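Bartonella effector protein (Bep) substrate of VirB T4SS (Bartonella sp. 1-1C, PDB 4PY3) probably transfers AMP from ATP to threonine or tyrosine side chains of target proteins through its N-terminal Fic domain, the part crystallised here. Local coordinates at residues L33-A44 with Q67-E75. Residues are numbered along the deposited sequence; the frame is centred on the assembly and turned at random.
Sequences LAHVCEHYAKKA and QRLFESTFE
A41 rests against L69 where helix 30-48 passes the C-terminal part of helix 59-70, their CA atoms 4.5 Å apart, and the chain that leaves the second helix then runs back along the first toward L33; after parting at Y40 and S72 the backbones stand 6.6 Å apart between the CA atoms of C37 and T73. At the close end small residues meet backbone: the methyl of A44 sits against the carbonyl of R68, CB to O 3.1 Å, while CD2 of L69 approaches the backbone O of A41 at 3.7 Å and its CB at 4.2 Å. C37 fills the middle. Its SG, swung anti to the backbone N (chi1 -152°), meets the F70 ring at its edge, 3.5 Å from CE1 and close to the ring plane, and reaches F74 obliquely, 4.2 Å from CE2. T73 lays its CG2 over the centre of the F74 ring and takes CD1 of L33 at 3.8 Å from that same methyl. On the Y40 ring, CB of S72 makes a CH-pi contact with one face, 21° off the normal, and ND1 of H39 stands over the centre of the opposite one. F70 O accepts from both T73 N and F74 N, holding the turn that presents T73 and F74. Beyond the pair, H25 bonds T73 OG1 through NE2 and meets the Y40 ring nearly parallel; L69 and F70 also touch T162 of helix 159-173. No hydrogen bond or salt bridge directly joins the two segments, so helix 30-48 is seated on 67-75 by sulfur-aromatic, CH-pi and apolar packing and by contacts with backbone carbonyls.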
# COMPACT_ATOMS: atom_id res chain seq x y z
N LEU A 33 -16.06 9.41 -6.73
CA LEU A 33 -15.16 8.31 -7.08
C LEU A 33 -14.61 7.64 -5.83
O LEU A 33 -14.60 6.43 -5.72
CB LEU A 33 -14.01 8.80 -7.96
CG LEU A 33 -12.97 7.75 -8.38
CD1 LEU A 33 -13.63 6.57 -9.08
CD2 LEU A 33 -11.91 8.36 -9.28
N ALA A 34 -14.14 8.45 -4.88
CA ALA A 34 -13.64 7.95 -3.59
C ALA A 34 -14.65 7.03 -2.92
O ALA A 34 -14.30 5.94 -2.49
CB ALA A 34 -13.27 9.10 -2.67
N HIS A 35 -15.91 7.46 -2.85
CA HIS A 35 -16.99 6.69 -2.22
C HIS A 35 -17.21 5.34 -2.91
O HIS A 35 -17.26 4.30 -2.27
CB HIS A 35 -18.34 7.49 -2.35
CG HIS A 35 -19.37 7.21 -1.29
ND1 HIS A 35 -20.04 6.00 -1.19
CD2 HIS A 35 -19.92 8.02 -0.37
CE1 HIS A 35 -20.92 6.07 -0.20
NE2 HIS A 35 -20.87 7.29 0.31
N VAL A 36 -17.39 5.38 -4.23
CA VAL A 36 -17.65 4.18 -5.03
C VAL A 36 -16.47 3.23 -4.89
O VAL A 36 -16.62 2.01 -4.83
CB VAL A 36 -17.87 4.54 -6.51
CG1 VAL A 36 -17.85 3.30 -7.40
CG2 VAL A 36 -19.18 5.29 -6.68
N CYS A 37 -15.29 3.81 -4.83
CA CYS A 37 -14.05 3.08 -4.67
C CYS A 37 -14.01 2.33 -3.34
O CYS A 37 -13.72 1.13 -3.33
CB CYS A 37 -12.90 4.08 -4.76
SG CYS A 37 -11.37 3.41 -5.37
N GLU A 38 -14.32 3.01 -2.24
CA GLU A 38 -14.40 2.38 -0.91
C GLU A 38 -15.42 1.24 -0.93
O GLU A 38 -15.19 0.18 -0.33
CB GLU A 38 -14.69 3.38 0.28
CG GLU A 38 -13.41 3.77 1.00
CD GLU A 38 -13.58 4.88 2.02
OE1 GLU A 38 -14.72 5.39 2.17
OE2 GLU A 38 -12.58 5.24 2.67
N HIS A 39 -16.53 1.45 -1.64
CA HIS A 39 -17.57 0.43 -1.74
C HIS A 39 -17.07 -0.89 -2.33
O HIS A 39 -17.21 -1.94 -1.71
CB HIS A 39 -18.75 0.94 -2.57
CG HIS A 39 -19.86 -0.06 -2.71
ND1 HIS A 39 -20.07 -0.81 -3.84
CD2 HIS A 39 -20.81 -0.44 -1.82
CE1 HIS A 39 -21.11 -1.60 -3.65
NE2 HIS A 39 -21.57 -1.40 -2.43
N TYR A 40 -16.46 -0.82 -3.51
CA TYR A 40 -15.97 -2.03 -4.19
C TYR A 40 -14.81 -2.69 -3.45
O TYR A 40 -14.72 -3.91 -3.41
CB TYR A 40 -15.60 -1.73 -5.65
CG TYR A 40 -16.83 -1.54 -6.49
CD1 TYR A 40 -17.68 -2.62 -6.75
CD2 TYR A 40 -17.17 -0.31 -7.02
CE1 TYR A 40 -18.82 -2.47 -7.51
CE2 TYR A 40 -18.31 -0.15 -7.78
CZ TYR A 40 -19.13 -1.24 -8.02
OH TYR A 40 -20.27 -1.09 -8.77
N ALA A 41 -13.93 -1.88 -2.88
CA ALA A 41 -12.81 -2.39 -2.10
C ALA A 41 -13.31 -3.27 -0.95
O ALA A 41 -12.80 -4.36 -0.74
CB ALA A 41 -11.97 -1.24 -1.56
N LYS A 42 -14.34 -2.79 -0.25
CA LYS A 42 -14.95 -3.55 0.83
C LYS A 42 -15.53 -4.88 0.34
O LYS A 42 -15.37 -5.91 1.00
CB LYS A 42 -16.02 -2.71 1.58
CG LYS A 42 -15.40 -1.78 2.61
CD LYS A 42 -16.45 -1.11 3.47
CE LYS A 42 -17.15 0.02 2.74
NZ LYS A 42 -18.12 0.70 3.64
N LYS A 43 -16.20 -4.85 -0.80
CA LYS A 43 -16.77 -6.08 -1.37
C LYS A 43 -15.68 -7.08 -1.73
O LYS A 43 -15.85 -8.27 -1.53
CB LYS A 43 -17.60 -5.77 -2.62
CG LYS A 43 -18.84 -4.94 -2.40
CD LYS A 43 -19.84 -5.62 -1.49
CE LYS A 43 -21.13 -4.81 -1.56
NZ LYS A 43 -22.36 -5.55 -1.21
N ALA A 44 -14.58 -6.58 -2.26
CA ALA A 44 -13.49 -7.44 -2.71
C ALA A 44 -12.78 -8.07 -1.53
O ALA A 44 -12.38 -9.24 -1.59
CB ALA A 44 -12.50 -6.64 -3.56
N GLN A 67 -4.96 -5.37 -7.21
CA GLN A 67 -5.79 -5.80 -8.32
C GLN A 67 -7.22 -6.07 -7.84
O GLN A 67 -8.18 -5.55 -8.41
CB GLN A 67 -5.22 -7.05 -9.00
CG GLN A 67 -5.70 -7.24 -10.43
CD GLN A 67 -4.96 -8.32 -11.19
OE1 GLN A 67 -3.87 -8.75 -10.81
NE2 GLN A 67 -5.55 -8.77 -12.29
N ARG A 68 -7.35 -6.85 -6.78
CA ARG A 68 -8.67 -7.18 -6.26
C ARG A 68 -9.41 -5.97 -5.72
O ARG A 68 -10.61 -5.85 -5.89
CB ARG A 68 -8.58 -8.26 -5.19
CG ARG A 68 -8.30 -9.65 -5.75
CD ARG A 68 -9.48 -10.14 -6.57
NE ARG A 68 -9.33 -11.51 -7.02
CZ ARG A 68 -9.91 -12.02 -8.10
NH1 ARG A 68 -10.70 -11.27 -8.89
NH2 ARG A 68 -9.70 -13.29 -8.43
N LEU A 69 -8.68 -5.08 -5.05
CA LEU A 69 -9.31 -3.93 -4.43
C LEU A 69 -9.82 -2.93 -5.45
O LEU A 69 -10.82 -2.28 -5.20
CB LEU A 69 -8.33 -3.22 -3.49
CG LEU A 69 -7.93 -3.93 -2.19
CD1 LEU A 69 -7.05 -3.00 -1.37
CD2 LEU A 69 -9.14 -4.35 -1.38
N PHE A 70 -9.14 -2.83 -6.59
CA PHE A 70 -9.41 -1.75 -7.54
C PHE A 70 -9.78 -2.16 -8.98
O PHE A 70 -10.02 -1.29 -9.79
CB PHE A 70 -8.20 -0.82 -7.58
CG PHE A 70 -7.93 -0.16 -6.26
CD1 PHE A 70 -8.81 0.79 -5.77
CD2 PHE A 70 -6.82 -0.49 -5.52
CE1 PHE A 70 -8.58 1.39 -4.53
CE2 PHE A 70 -6.58 0.10 -4.29
CZ PHE A 70 -7.46 1.04 -3.79
N GLU A 71 -9.90 -3.45 -9.27
CA GLU A 71 -10.19 -3.90 -10.64
C GLU A 71 -11.56 -3.48 -11.18
O GLU A 71 -11.76 -3.48 -12.40
CB GLU A 71 -10.01 -5.41 -10.79
CG GLU A 71 -10.96 -6.28 -9.96
CD GLU A 71 -10.51 -7.73 -9.83
OE1 GLU A 71 -9.38 -8.09 -10.29
OE2 GLU A 71 -11.29 -8.52 -9.25
N SER A 72 -12.50 -3.14 -10.29
CA SER A 72 -13.81 -2.67 -10.72
C SER A 72 -13.81 -1.17 -11.05
O SER A 72 -14.74 -0.68 -11.69
CB SER A 72 -14.87 -2.94 -9.66
OG SER A 72 -15.17 -4.32 -9.59
N THR A 73 -12.74 -0.48 -10.64
CA THR A 73 -12.63 0.96 -10.74
C THR A 73 -11.50 1.43 -11.66
O THR A 73 -11.70 2.32 -12.47
CB THR A 73 -12.41 1.55 -9.35
OG1 THR A 73 -13.55 1.26 -8.54
CG2 THR A 73 -12.22 3.06 -9.41
N PHE A 74 -10.32 0.84 -11.54
CA PHE A 74 -9.18 1.28 -12.34
C PHE A 74 -8.70 0.20 -13.28
O PHE A 74 -8.43 -0.92 -12.86
CB PHE A 74 -8.02 1.72 -11.45
CG PHE A 74 -8.33 2.91 -10.59
CD1 PHE A 74 -8.77 4.09 -11.16
CD2 PHE A 74 -8.17 2.85 -9.21
CE1 PHE A 74 -9.06 5.19 -10.38
CE2 PHE A 74 -8.45 3.95 -8.41
CZ PHE A 74 -8.89 5.12 -9.00
N GLU A 75 -8.55 0.57 -14.55
CA GLU A 75 -8.07 -0.32 -15.59
C GLU A 75 -6.68 -0.87 -15.26
O GLU A 75 -6.38 -2.01 -15.57
CB GLU A 75 -8.03 0.39 -16.95
CG GLU A 75 -9.40 0.80 -17.50
CD GLU A 75 -9.33 1.47 -18.88
OE1 GLU A 75 -8.51 1.05 -19.72
OE2 GLU A 75 -10.07 2.44 -19.10